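VAO-type flavoprotein oxidase VAO615 (Myceliophthora thermophila, PDB 6F72) is probably a secreted flavoprotein oxidase of unknown substrate that carries bicovalently bound FAD and, when reduced, reacts rapidly with molecular oxygen. Local coordinates at residues L120-P124 / T164-A168; Y244-N250 / R295-D299; S339-G345 / S446-S452. All blocks are in the same frame, centred on the assembly; numbering follows the deposited sequence.

Interaction 1. Residues L120-P124 / T164-A168. With NAG (2-acetamido-2-deoxy-beta-D-glucopyranose), chain C.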
ATOM      1  N   LEU A 120     -20.674  -6.895  12.044  1.00 26.65           N
ATOM      2  CA  LEU A 120     -19.376  -6.259  12.063  1.00 25.98           C
ATOM      3  C   LEU A 120     -18.311  -7.198  11.482  1.00 25.35           C
ATOM      4  O   LEU A 120     -17.550  -6.793  10.612  1.00 24.94           O
ATOM      5  CB  LEU A 120     -19.035  -5.774  13.475  1.00 26.14           C
ATOM      6  CG  LEU A 120     -19.875  -4.647  14.100  1.00 26.67           C
ATOM      7  CD1 LEU A 120     -19.301  -4.228  15.442  1.00 26.88           C
ATOM      8  CD2 LEU A 120     -20.029  -3.434  13.193  1.00 26.52           C
ATOM      9  N   GLY A 121     -18.308  -8.457  11.926  1.00 25.35           N
ATOM     10  CA  GLY A 121     -17.354  -9.460  11.444  1.00 24.73           C
ATOM     11  C   GLY A 121     -15.936  -9.056  11.787  1.00 24.13           C
ATOM     12  O   GLY A 121     -15.612  -8.898  12.959  1.00 24.28           O
ATOM     13  N   ASN A 122     -15.111  -8.864  10.755  1.00 23.55           N
ATOM     14  CA  ASN A 122     -13.701  -8.460  10.913  1.00 22.94           C
ATOM     15  C   ASN A 122     -13.523  -6.966  11.260  1.00 23.00           C
ATOM     16  O   ASN A 122     -12.428  -6.532  11.656  1.00 22.80           O
ATOM     17  CB  ASN A 122     -12.899  -8.777   9.644  1.00 22.35           C
ATOM     18  CG  ASN A 122     -12.824 -10.276   9.325  1.00 22.21           C
ATOM     19  OD1 ASN A 122     -12.705 -11.137  10.209  1.00 22.20           O
ATOM     20  ND2 ASN A 122     -12.860 -10.579   8.038  1.00 21.96           N
ATOM     21  N   TYR A 123     -14.588  -6.182  11.095  1.00 23.33           N
ATOM     22  CA  TYR A 123     -14.572  -4.759  11.406  1.00 23.39           C
ATOM     23  C   TYR A 123     -14.390  -4.570  12.907  1.00 23.63           C
ATOM     24  O   TYR A 123     -14.866  -5.413  13.680  1.00 23.96           O
ATOM     25  CB  TYR A 123     -15.881  -4.111  10.931  1.00 23.89           C
ATOM     26  CG  TYR A 123     -15.905  -3.771   9.457  1.00 23.71           C
ATOM     27  CD1 TYR A 123     -14.994  -4.349   8.560  1.00 23.24           C
ATOM     28  CD2 TYR A 123     -16.858  -2.889   8.952  1.00 24.09           C
ATOM     29  CE1 TYR A 123     -15.023  -4.042   7.211  1.00 23.19           C
ATOM     30  CE2 TYR A 123     -16.896  -2.575   7.600  1.00 24.04           C
ATOM     31  CZ  TYR A 123     -15.971  -3.151   6.742  1.00 23.59           C
ATOM     32  OH  TYR A 123     -15.990  -2.835   5.408  1.00 23.65           O
ATOM     33  N   PRO A 124     -13.682  -3.490  13.327  1.00 23.50           N
ATOM     34  CA  PRO A 124     -13.528  -3.188  14.761  1.00 23.89           C
ATOM     35  C   PRO A 124     -14.881  -2.824  15.388  1.00 24.63           C
ATOM     36  O   PRO A 124     -15.739  -2.306  14.686  1.00 24.77           O
ATOM     37  CB  PRO A 124     -12.626  -1.938  14.758  1.00 23.64           C
ATOM     38  CG  PRO A 124     -12.966  -1.251  13.473  1.00 23.49           C
ATOM     39  CD  PRO A 124     -13.198  -2.375  12.486  1.00 23.25           C
ATOM     40  N   THR A 164      -7.976  -3.911   9.865  1.00 23.04           N
ATOM     41  CA  THR A 164      -9.167  -4.336  10.639  1.00 23.70           C
ATOM     42  C   THR A 164      -8.804  -5.356  11.713  1.00 23.98           C
ATOM     43  O   THR A 164      -7.665  -5.833  11.779  1.00 23.82           O
ATOM     44  CB  THR A 164     -10.330  -4.975   9.824  1.00 24.22           C
ATOM     45  OG1 THR A 164      -9.853  -5.692   8.668  1.00 24.17           O
ATOM     46  CG2 THR A 164     -11.466  -3.968   9.500  1.00 24.43           C
ATOM     47  N   GLY A 165      -9.786  -5.669  12.554  1.00 24.55           N
ATOM     48  CA  GLY A 165      -9.686  -6.720  13.557  1.00 25.03           C
ATOM     49  C   GLY A 165     -10.999  -6.858  14.308  1.00 25.79           C
ATOM     50  O   GLY A 165     -11.526  -5.876  14.836  1.00 25.93           O
ATOM     51  N   LYS A 166     -11.540  -8.076  14.319  1.00 26.31           N
ATOM     52  CA  LYS A 166     -12.753  -8.418  15.054  1.00 27.04           C
ATOM     53  C   LYS A 166     -12.577  -8.082  16.539  1.00 27.21           C
ATOM     54  O   LYS A 166     -11.536  -8.382  17.128  1.00 26.95           O
ATOM     55  CB  LYS A 166     -13.068  -9.908  14.852  1.00 27.64           C
ATOM     56  CG  LYS A 166     -14.272 -10.420  15.625  1.00 28.66           C
ATOM     57  CD  LYS A 166     -14.445 -11.916  15.486  1.00 29.25           C
ATOM     58  CE  LYS A 166     -15.371 -12.256  14.328  1.00 29.68           C
ATOM     59  NZ  LYS A 166     -15.842 -13.673  14.379  1.00 30.50           N
ATOM     60  N   GLY A 167     -13.591  -7.422  17.112  1.00 27.59           N
ATOM     61  CA  GLY A 167     -13.624  -7.054  18.533  1.00 27.83           C
ATOM     62  C   GLY A 167     -12.636  -5.987  18.964  1.00 27.32           C
ATOM     63  O   GLY A 167     -12.346  -5.855  20.156  1.00 27.67           O
ATOM     64  N   ALA A 168     -12.134  -5.213  18.002  1.00 26.57           N
ATOM     65  CA  ALA A 168     -11.043  -4.283  18.257  1.00 26.01           C
ATOM     66  C   ALA A 168     -11.495  -2.845  18.483  1.00 26.08           C
ATOM     67  O   ALA A 168     -12.569  -2.426  18.007  1.00 26.28           O
ATOM     68  CB  ALA A 168     -10.032  -4.325  17.125  1.00 25.31           C
TER
HETATM   69  C1  NAG C   1     -14.848 -15.312   6.424  1.00 20.63           C
HETATM   70  C2  NAG C   1     -13.346 -15.372   6.784  1.00 24.96           C
HETATM   71  C3  NAG C   1     -12.924 -16.797   7.132  1.00 26.59           C
HETATM   72  C4  NAG C   1     -13.825 -17.445   8.196  1.00 27.89           C
HETATM   73  C5  NAG C   1     -15.306 -17.219   7.865  1.00 26.56           C
HETATM   74  C6  NAG C   1     -16.216 -17.602   9.026  1.00 27.52           C
HETATM   75  C7  NAG C   1     -11.765 -13.722   5.828  1.00 26.18           C
HETATM   76  C8  NAG C   1     -10.940 -13.388   4.625  1.00 26.09           C
HETATM   77  N2  NAG C   1     -12.477 -14.854   5.730  1.00 25.53           N
HETATM   78  O3  NAG C   1     -11.565 -16.779   7.586  1.00 28.27           O
HETATM   79  O4  NAG C   1     -13.626 -18.865   8.220  1.00 31.58           O
HETATM   80  O5  NAG C   1     -15.592 -15.859   7.514  1.00 23.49           O
HETATM   81  O6  NAG C   1     -17.504 -17.886   8.470  1.00 29.62           O
HETATM   82  O7  NAG C   1     -11.753 -12.994   6.810  1.00 26.04           O
HETATM   83  O   HOH W   1     -15.839  -6.183  15.896  1.00 35.52           O
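The Tyr123 ring is met by the methyl of Thr164. CG2 of Thr164 comes in at a slant, 3.7 Å from CD1 of Tyr123. The same methyl touches CD of Pro124, so it fills the corner between the phenol and the proline. The hydroxyl of Tyr123 is hydrogen-bonded to the carboxylate of Asp97. At the amide of Asn122, ND2 donates to O7 of the NAG, 2.9 Å away with 149° at the hydrogen. This sugar belongs to the N-linked glycan of Asn105. ND2 also donates to the carbonyl of Phe103. CG of Asn122 stands opposite its own carbonyl carbon (chi1 -63°), which sends the amide out toward the sugar. Replacing this asparagine by an alanine removes ND2, which is likely to leave O7 of the glycan and the Phe103 carbonyl without this donor.

Two tight turns face each other. Leu120 to Tyr123 form a type II' turn and Gly165 to Ala168 a type II turn. Gly121 and Gly167 take the positive phi values the turns need. Both loops belong to the FAD-binding PCMH-type domain. They lead into strands 126-129 and 169-172, parallel neighbours in one mixed sheet.

Lys166 lies across the carbonyl of Gly121. Its CB and CG are each 3.3 Å from Gly121 O. The chain then bends at chi3 (-92°), which keeps CE near that oxygen, while NZ goes on to bond Thr568 O. On the other flank, Pro124 CB sits 3.3 Å from Ala168 O and 4.2 Å from Ala168 CB. The CA of Pro124 also makes a CA-H...O contact with Gly165 O, at 3.4 Å. A water accepts from Gly167 N at 2.8 Å and donates to Tyr123 O, bridging the turns. The side chain of Thr164 is about 8 Å from the FAD.

Interaction 2. Residues Y244-N250 / R295-D299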
ATOM      1  N   TYR A 244      14.260   9.686  -6.997  1.00 24.47           N
ATOM      2  CA  TYR A 244      14.409  10.027  -5.568  1.00 24.00           C
ATOM      3  C   TYR A 244      14.372   8.898  -4.532  1.00 23.51           C
ATOM      4  O   TYR A 244      14.283   9.166  -3.324  1.00 23.21           O
ATOM      5  CB  TYR A 244      13.396  11.092  -5.167  1.00 23.80           C
ATOM      6  CG  TYR A 244      13.247  12.253  -6.125  1.00 24.30           C
ATOM      7  CD1 TYR A 244      14.291  13.172  -6.344  1.00 24.73           C
ATOM      8  CD2 TYR A 244      12.042  12.451  -6.791  1.00 24.32           C
ATOM      9  CE1 TYR A 244      14.118  14.244  -7.218  1.00 25.25           C
ATOM     10  CE2 TYR A 244      11.862  13.514  -7.660  1.00 24.82           C
ATOM     11  CZ  TYR A 244      12.886  14.404  -7.868  1.00 25.29           C
ATOM     12  OH  TYR A 244      12.643  15.435  -8.736  1.00 25.88           O
ATOM     13  N   GLY A 245      14.440   7.651  -4.984  1.00 23.53           N
ATOM     14  CA  GLY A 245      14.391   6.514  -4.068  1.00 23.14           C
ATOM     15  C   GLY A 245      12.971   6.163  -3.672  1.00 22.67           C
ATOM     16  O   GLY A 245      12.006   6.776  -4.149  1.00 22.70           O
ATOM     17  N   VAL A 246      12.838   5.172  -2.790  1.00 22.28           N
ATOM     18  CA  VAL A 246      11.519   4.771  -2.280  1.00 21.80           C
ATOM     19  C   VAL A 246      11.042   5.794  -1.264  1.00 21.34           C
ATOM     20  O   VAL A 246      11.835   6.570  -0.775  1.00 21.45           O
ATOM     21  CB  VAL A 246      11.502   3.332  -1.678  1.00 21.67           C
ATOM     22  CG1 VAL A 246      11.983   2.329  -2.698  1.00 22.14           C
ATOM     23  CG2 VAL A 246      12.320   3.248  -0.400  1.00 21.58           C
ATOM     24  N   ALA A 247       9.745   5.787  -0.962  1.00 20.95           N
ATOM     25  CA  ALA A 247       9.140   6.671   0.041  1.00 20.57           C
ATOM     26  C   ALA A 247       9.950   6.744   1.347  1.00 20.32           C
ATOM     27  O   ALA A 247      10.299   7.841   1.798  1.00 20.40           O
ATOM     28  CB  ALA A 247       7.702   6.233   0.307  1.00 20.39           C
ATOM     29  N   ALA A 248      10.291   5.579   1.910  1.00 20.06           N
ATOM     30  CA  ALA A 248      10.986   5.470   3.184  1.00 19.90           C
ATOM     31  C   ALA A 248      12.398   6.131   3.214  1.00 20.14           C
ATOM     32  O   ALA A 248      12.855   6.558   4.285  1.00 20.14           O
ATOM     33  CB  ALA A 248      11.044   4.025   3.616  1.00 19.79           C
ATOM     34  N   ASP A 249      13.041   6.215   2.038  1.00 20.29           N
ATOM     35  CA  ASP A 249      14.324   6.894   1.821  1.00 20.56           C
ATOM     36  C   ASP A 249      14.214   8.388   2.061  1.00 20.64           C
ATOM     37  O   ASP A 249      15.203   9.041   2.439  1.00 20.90           O
ATOM     38  CB  ASP A 249      14.795   6.707   0.380  1.00 20.83           C
ATOM     39  CG  ASP A 249      15.291   5.321   0.100  1.00 20.94           C
ATOM     40  OD1 ASP A 249      15.591   4.557   1.049  1.00 20.84           O
ATOM     41  OD2 ASP A 249      15.398   5.001  -1.100  1.00 21.22           O
ATOM     42  N   ASN A 250      13.012   8.913   1.815  1.00 20.40           N
ATOM     43  CA  ASN A 250      12.747  10.338   1.888  1.00 20.48           C
ATOM     44  C   ASN A 250      12.226  10.795   3.240  1.00 20.30           C
ATOM     45  O   ASN A 250      11.932  11.974   3.403  1.00 20.53           O
ATOM     46  CB  ASN A 250      11.798  10.755   0.772  1.00 20.51           C
ATOM     47  CG  ASN A 250      12.475  10.749  -0.573  1.00 20.84           C
ATOM     48  OD1 ASN A 250      13.024  11.754  -0.986  1.00 21.15           O
ATOM     49  ND2 ASN A 250      12.471   9.590  -1.253  1.00 20.77           N
ATOM     50  N   ARG A 295      11.369  14.754   2.771  1.00 24.80           N
ATOM     51  CA  ARG A 295      11.962  15.523   1.686  1.00 25.24           C
ATOM     52  C   ARG A 295      10.961  15.922   0.599  1.00 25.11           C
ATOM     53  O   ARG A 295      10.128  15.126   0.182  1.00 24.55           O
ATOM     54  CB  ARG A 295      13.126  14.737   1.056  1.00 25.21           C
ATOM     55  CG  ARG A 295      14.141  14.208   2.062  1.00 25.47           C
ATOM     56  CD  ARG A 295      15.427  13.678   1.415  1.00 25.75           C
ATOM     57  NE  ARG A 295      15.220  12.530   0.533  1.00 25.26           N
ATOM     58  CZ  ARG A 295      16.189  11.752   0.039  1.00 25.50           C
ATOM     59  NH1 ARG A 295      17.475  11.979   0.345  1.00 26.16           N
ATOM     60  NH2 ARG A 295      15.872  10.738  -0.766  1.00 24.97           N
ATOM     61  N   LEU A 296      11.042  17.179   0.190  1.00 25.85           N
ATOM     62  CA  LEU A 296      10.413  17.659  -1.029  1.00 26.19           C
ATOM     63  C   LEU A 296      11.491  17.882  -2.061  1.00 26.79           C
ATOM     64  O   LEU A 296      12.631  18.126  -1.705  1.00 27.30           O
ATOM     65  CB  LEU A 296       9.651  18.966  -0.781  1.00 26.59           C
ATOM     66  CG  LEU A 296       8.312  18.848  -0.054  1.00 26.38           C
ATOM     67  CD1 LEU A 296       7.675  20.222   0.058  1.00 27.00           C
ATOM     68  CD2 LEU A 296       7.375  17.880  -0.762  1.00 25.81           C
ATOM     69  N   HIS A 297      11.132  17.812  -3.334  1.00 27.02           N
ATOM     70  CA  HIS A 297      12.116  17.931  -4.407  1.00 27.74           C
ATOM     71  C   HIS A 297      11.659  18.987  -5.393  1.00 28.64           C
ATOM     72  O   HIS A 297      10.468  19.087  -5.664  1.00 28.46           O
ATOM     73  CB  HIS A 297      12.275  16.581  -5.095  1.00 27.04           C
ATOM     74  CG  HIS A 297      12.424  15.434  -4.140  1.00 26.47           C
ATOM     75  ND1 HIS A 297      13.638  15.070  -3.601  1.00 26.60           N
ATOM     76  CD2 HIS A 297      11.509  14.582  -3.616  1.00 25.84           C
ATOM     77  CE1 HIS A 297      13.468  14.044  -2.788  1.00 26.16           C
ATOM     78  NE2 HIS A 297      12.186  13.724  -2.782  1.00 25.66           N
ATOM     79  N   ARG A 298      12.592  19.783  -5.911  1.00 29.96           N
ATOM     80  CA  ARG A 298      12.256  20.844  -6.859  1.00 31.26           C
ATOM     81  C   ARG A 298      11.496  20.291  -8.070  1.00 31.08           C
ATOM     82  O   ARG A 298      11.922  19.311  -8.686  1.00 30.82           O
ATOM     83  CB  ARG A 298      13.505  21.625  -7.299  1.00 32.75           C
ATOM     84  CG  ARG A 298      13.220  22.927  -8.052  1.00 34.31           C
ATOM     85  CD  ARG A 298      12.473  23.937  -7.178  1.00 35.26           C
ATOM     86  NE  ARG A 298      12.204  25.215  -7.851  1.00 36.82           N
ATOM     87  CZ  ARG A 298      11.129  25.475  -8.603  1.00 37.23           C
ATOM     88  NH1 ARG A 298      10.195  24.550  -8.806  1.00 36.49           N
ATOM     89  NH2 ARG A 298      10.983  26.677  -9.157  1.00 38.47           N
ATOM     90  N   ASP A 299      10.356  20.908  -8.374  1.00 31.33           N
ATOM     91  CA  ASP A 299       9.528  20.501  -9.508  1.00 31.30           C
ATOM     92  C   ASP A 299      10.040  21.150 -10.793  1.00 32.23           C
ATOM     93  O   ASP A 299      10.881  22.045 -10.755  1.00 33.14           O
ATOM     94  CB  ASP A 299       8.065  20.871  -9.238  1.00 31.24           C
ATOM     95  CG  ASP A 299       7.074  20.088 -10.094  1.00 30.94           C
ATOM     96  OD1 ASP A 299       7.419  19.043 -10.699  1.00 30.32           O
ATOM     97  OD2 ASP A 299       5.919  20.538 -10.149  1.00 31.19           O
TER
HETATM   98  O   HOH W   2      14.146  17.919  -8.184  1.00 43.84           O
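Asn250 and Arg295 are joined through their backbones, Arg295 N donating to Asn250 O at 2.9 Å with 158° at the hydrogen, where the loop after helix 241-244 runs into the sheet beside strand 288-298. The side chain of Asn250 is gripped from several directions. OD1 of Asn250 takes NE of Arg295 at 2.8 Å, with the donor well above the carbonyl plane. NH2 of Arg295 and NE2 of His297 add weak bonds. On the other branch, ND2 of Asn250 donates to Tyr244 O at 2.8 Å and to Val246 O at 3.1 Å.

The rings of Tyr244 and His297 form an offset stack, with centroids 3.8 Å apart and planes at 11°. Each CB also lies over the other ring. The hydroxyl of Tyr244 bonds Arg216, and a water links it to Arg298 O. NH1 of Arg295 reaches Pro459 O.

The contact joins the turn that follows helix 241-244 to the end of strand 288-298, within the FAD-binding PCMH-type domain. The amide of Asn250 is fixed against a flip, because ND2 faces two carbonyls and OD1 meets the donors of Arg295 and His297. The weak bond from NE2 to OD1 is consistent with a proton on NE2 of His297.

Interaction 3. Residues S339-G345 / S446-S452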
ATOM      1  N   SER A 339      11.072   6.167 -15.197  1.00 27.46           N
ATOM      2  CA  SER A 339      10.349   4.937 -14.880  1.00 27.12           C
ATOM      3  C   SER A 339       9.286   4.591 -15.908  1.00 27.26           C
ATOM      4  O   SER A 339       8.753   5.480 -16.592  1.00 27.71           O
ATOM      5  CB  SER A 339       9.683   5.043 -13.514  1.00 26.82           C
ATOM      6  OG  SER A 339       8.656   6.019 -13.540  1.00 27.04           O
ATOM      7  N   PHE A 340       8.981   3.295 -16.000  1.00 26.89           N
ATOM      8  CA  PHE A 340       7.779   2.814 -16.677  1.00 26.86           C
ATOM      9  C   PHE A 340       6.868   2.130 -15.689  1.00 26.54           C
ATOM     10  O   PHE A 340       7.299   1.251 -14.935  1.00 26.23           O
ATOM     11  CB  PHE A 340       8.114   1.844 -17.813  1.00 27.00           C
ATOM     12  CG  PHE A 340       8.360   2.513 -19.130  1.00 27.39           C
ATOM     13  CD1 PHE A 340       7.348   3.257 -19.758  1.00 27.57           C
ATOM     14  CD2 PHE A 340       9.599   2.389 -19.766  1.00 27.65           C
ATOM     15  CE1 PHE A 340       7.579   3.873 -20.987  1.00 28.12           C
ATOM     16  CE2 PHE A 340       9.839   2.999 -20.995  1.00 28.17           C
ATOM     17  CZ  PHE A 340       8.829   3.746 -21.603  1.00 28.51           C
ATOM     18  N   THR A 341       5.613   2.572 -15.679  1.00 26.77           N
ATOM     19  CA  THR A 341       4.532   1.828 -15.056  1.00 26.75           C
ATOM     20  C   THR A 341       3.696   1.232 -16.201  1.00 27.08           C
ATOM     21  O   THR A 341       3.350   1.929 -17.165  1.00 27.31           O
ATOM     22  CB  THR A 341       3.757   2.689 -14.017  1.00 26.95           C
ATOM     23  OG1 THR A 341       2.882   1.854 -13.251  1.00 27.32           O
ATOM     24  CG2 THR A 341       2.939   3.840 -14.654  1.00 27.36           C
ATOM     25  N   TYR A 342       3.439  -0.073 -16.134  1.00 27.03           N
ATOM     26  CA  TYR A 342       2.841  -0.761 -17.255  1.00 27.45           C
ATOM     27  C   TYR A 342       1.917  -1.925 -16.891  1.00 27.77           C
ATOM     28  O   TYR A 342       2.007  -2.492 -15.800  1.00 27.68           O
ATOM     29  CB  TYR A 342       3.902  -1.205 -18.270  1.00 27.71           C
ATOM     30  CG  TYR A 342       4.961  -2.126 -17.742  1.00 27.61           C
ATOM     31  CD1 TYR A 342       6.059  -1.622 -17.053  1.00 27.29           C
ATOM     32  CD2 TYR A 342       4.884  -3.508 -17.954  1.00 27.97           C
ATOM     33  CE1 TYR A 342       7.045  -2.459 -16.562  1.00 27.34           C
ATOM     34  CE2 TYR A 342       5.879  -4.357 -17.479  1.00 27.99           C
ATOM     35  CZ  TYR A 342       6.955  -3.818 -16.785  1.00 27.70           C
ATOM     36  OH  TYR A 342       7.934  -4.622 -16.282  1.00 27.82           O
ATOM     37  N   SER A 343       1.025  -2.244 -17.828  1.00 28.15           N
ATOM     38  CA  SER A 343       0.096  -3.362 -17.734  1.00 28.46           C
ATOM     39  C   SER A 343       0.590  -4.478 -18.647  1.00 28.76           C
ATOM     40  O   SER A 343       0.870  -4.250 -19.829  1.00 28.94           O
ATOM     41  CB  SER A 343      -1.293  -2.912 -18.167  1.00 29.01           C
ATOM     42  OG  SER A 343      -2.236  -3.949 -17.983  1.00 29.80           O
ATOM     43  N   VAL A 344       0.736  -5.670 -18.080  1.00 28.77           N
ATOM     44  CA  VAL A 344       1.160  -6.843 -18.844  1.00 29.32           C
ATOM     45  C   VAL A 344      -0.083  -7.715 -19.075  1.00 30.03           C
ATOM     46  O   VAL A 344      -0.586  -8.336 -18.140  1.00 30.05           O
ATOM     47  CB  VAL A 344       2.266  -7.663 -18.122  1.00 29.07           C
ATOM     48  CG1 VAL A 344       2.723  -8.847 -18.974  1.00 29.58           C
ATOM     49  CG2 VAL A 344       3.467  -6.800 -17.753  1.00 28.38           C
ATOM     50  N   GLY A 345      -0.569  -7.747 -20.312  1.00 30.79           N
ATOM     51  CA  GLY A 345      -1.646  -8.663 -20.690  1.00 31.86           C
ATOM     52  C   GLY A 345      -1.155  -9.830 -21.526  1.00 32.67           C
ATOM     53  O   GLY A 345      -0.008  -9.836 -21.979  1.00 32.60           O
ATOM     54  N   SER A 446      -5.037 -11.536 -14.691  1.00 29.31           N
ATOM     55  CA  SER A 446      -4.510 -10.950 -15.927  1.00 29.71           C
ATOM     56  C   SER A 446      -5.490  -9.886 -16.461  1.00 29.82           C
ATOM     57  O   SER A 446      -6.686 -10.098 -16.354  1.00 30.09           O
ATOM     58  CB  SER A 446      -4.273 -12.052 -16.962  1.00 30.45           C
ATOM     59  OG  SER A 446      -3.903 -11.534 -18.233  1.00 31.04           O
ATOM     60  N   PRO A 447      -5.028  -8.734 -16.975  1.00 29.86           N
ATOM     61  CA  PRO A 447      -3.619  -8.291 -16.929  1.00 29.63           C
ATOM     62  C   PRO A 447      -3.179  -7.933 -15.514  1.00 28.96           C
ATOM     63  O   PRO A 447      -3.982  -8.004 -14.574  1.00 28.35           O
ATOM     64  CB  PRO A 447      -3.608  -7.036 -17.816  1.00 29.88           C
ATOM     65  CG  PRO A 447      -5.028  -6.562 -17.847  1.00 29.95           C
ATOM     66  CD  PRO A 447      -5.881  -7.788 -17.721  1.00 30.02           C
ATOM     67  N   PHE A 448      -1.899  -7.594 -15.362  1.00 29.00           N
ATOM     68  CA  PHE A 448      -1.381  -7.109 -14.086  1.00 28.55           C
ATOM     69  C   PHE A 448      -0.371  -5.996 -14.301  1.00 28.86           C
ATOM     70  O   PHE A 448       0.236  -5.885 -15.376  1.00 29.16           O
ATOM     71  CB  PHE A 448      -0.788  -8.250 -13.244  1.00 28.20           C
ATOM     72  CG  PHE A 448       0.391  -8.941 -13.887  1.00 28.43           C
ATOM     73  CD1 PHE A 448       0.198 -10.032 -14.746  1.00 28.85           C
ATOM     74  CD2 PHE A 448       1.692  -8.519 -13.625  1.00 28.17           C
ATOM     75  CE1 PHE A 448       1.283 -10.672 -15.342  1.00 29.19           C
ATOM     76  CE2 PHE A 448       2.783  -9.154 -14.216  1.00 28.60           C
ATOM     77  CZ  PHE A 448       2.574 -10.238 -15.077  1.00 29.07           C
ATOM     78  N   TYR A 449      -0.214  -5.169 -13.270  1.00 28.90           N
ATOM     79  CA  TYR A 449       0.660  -4.017 -13.343  1.00 29.30           C
ATOM     80  C   TYR A 449       2.063  -4.323 -12.864  1.00 28.72           C
ATOM     81  O   TYR A 449       2.266  -5.106 -11.925  1.00 28.17           O
ATOM     82  CB  TYR A 449       0.087  -2.847 -12.557  1.00 29.88           C
ATOM     83  CG  TYR A 449      -1.181  -2.293 -13.158  1.00 31.17           C
ATOM     84  CD1 TYR A 449      -1.138  -1.462 -14.297  1.00 31.99           C
ATOM     85  CD2 TYR A 449      -2.434  -2.582 -12.582  1.00 31.38           C
ATOM     86  CE1 TYR A 449      -2.308  -0.942 -14.850  1.00 32.69           C
ATOM     87  CE2 TYR A 449      -3.608  -2.063 -13.125  1.00 32.19           C
ATOM     88  CZ  TYR A 449      -3.538  -1.247 -14.258  1.00 32.86           C
ATOM     89  OH  TYR A 449      -4.699  -0.741 -14.807  1.00 33.67           O
ATOM     90  N   CYS A 450       3.023  -3.699 -13.539  1.00 28.77           N
ATOM     91  CA  CYS A 450       4.388  -3.639 -13.063  1.00 28.45           C
ATOM     92  C   CYS A 450       4.863  -2.209 -12.980  1.00 28.54           C
ATOM     93  O   CYS A 450       4.476  -1.353 -13.787  1.00 28.81           O
ATOM     94  CB  CYS A 450       5.323  -4.383 -13.989  1.00 28.54           C
ATOM     95  SG  CYS A 450       5.021  -6.130 -14.093  1.00 28.34           S
ATOM     96  N   ASP A 451       5.718  -1.965 -11.997  1.00 28.41           N
ATOM     97  CA  ASP A 451       6.484  -0.748 -11.985  1.00 28.80           C
ATOM     98  C   ASP A 451       7.957  -1.064 -12.135  1.00 28.81           C
ATOM     99  O   ASP A 451       8.406  -2.143 -11.748  1.00 28.49           O
ATOM    100  CB  ASP A 451       6.241   0.034 -10.715  1.00 28.87           C
ATOM    101  CG  ASP A 451       5.698   1.401 -11.003  1.00 29.56           C
ATOM    102  OD1 ASP A 451       4.447   1.491 -11.121  1.00 29.33           O
ATOM    103  OD2 ASP A 451       6.524   2.357 -11.131  1.00 30.09           O
ATOM    104  N   SER A 452       8.687  -0.105 -12.694  1.00 29.04           N
ATOM    105  CA  SER A 452      10.122  -0.229 -12.904  1.00 29.21           C
ATOM    106  C   SER A 452      10.848   0.952 -12.279  1.00 29.11           C
ATOM    107  O   SER A 452      10.349   2.088 -12.294  1.00 29.00           O
ATOM    108  CB  SER A 452      10.437  -0.355 -14.391  1.00 29.79           C
ATOM    109  OG  SER A 452       9.900   0.730 -15.121  1.00 30.09           O
TER
HETATM  110  O   HOH W   3      -1.232 -10.907 -17.826  1.00 36.83           O
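Strands 339-344 and 448-452 pair antiparallel as inner neighbours in a seven-stranded antiparallel sheet. Tyr342 and Cys450 form a hydrogen-bonded pair, with Tyr342 N to Cys450 O at 2.9 Å and Cys450 N to Tyr342 O at 2.8 Å. Val344 and Phe448 form the next such pair. The bond from Val344 N to Phe448 O is almost straight, at 178°.

On the face that carries Tyr342, CB of Cys450 lies over the phenol ring, 3.3 Å from CZ of Tyr342. The CG of Tyr342 stands between its backbone N and carbonyl carbon (chi1 59°), which swings the ring across the neighbouring strand. SG of Cys450 meets this ring at a slant and also touches CG2 of Val344. The Val344 CB sits over one face of the Phe448 ring, offset toward its rim and 4.0 Å from CZ of Phe448.

The other face carries Thr341 and Asp451. Thr341 OG1 donates to Asp451 OD1 at 2.7 Å, coming from above the carboxylate plane. The second oxygen, OD2, is buried here and has no partner in the model. The side chain of Asp451 is about 6 Å from the FAD, so this side of the sheet approaches the cofactor.

Further out, SG of Cys450 is joined in a disulfide to Cys476 on strand 472-480, which ties the next strand to this pair. Helix 316-335 covers the Tyr342 face: Phe326 meets the Tyr342 ring edge-to-face, and Trp320 packs on Val344. Phe436 meets the Phe448 ring edge-to-face. At the far end of the pair, Ser452 OG donates to Phe340 O at 2.7 Å, in the carbonyl plane and on a lone pair.

In the fold
From the N terminus, interaction 1 comes first. It joins the loops leading into strands 126-129 and 169-172 and closes a loop that holds strand 126-129, helix 133-146 and strand 150-153. Interaction 2 follows and joins the end of helix 241-244 to strand 288-298, with strands 251-257 and 263-266 and helix 272-278 between. Both lie in the FAD-binding PCMH-type domain, on opposite sides of the chain's centre, with centres about 35 Å apart. Interaction 3 closes the longest loop, about 100 residues, and pairs strands 339-344 and 448-452 in the middle of the seven-stranded sheet. The three contacts run in series. None nests in or crosses another. Interactions 2 and 3 come within about 9 Å at their nearest atoms.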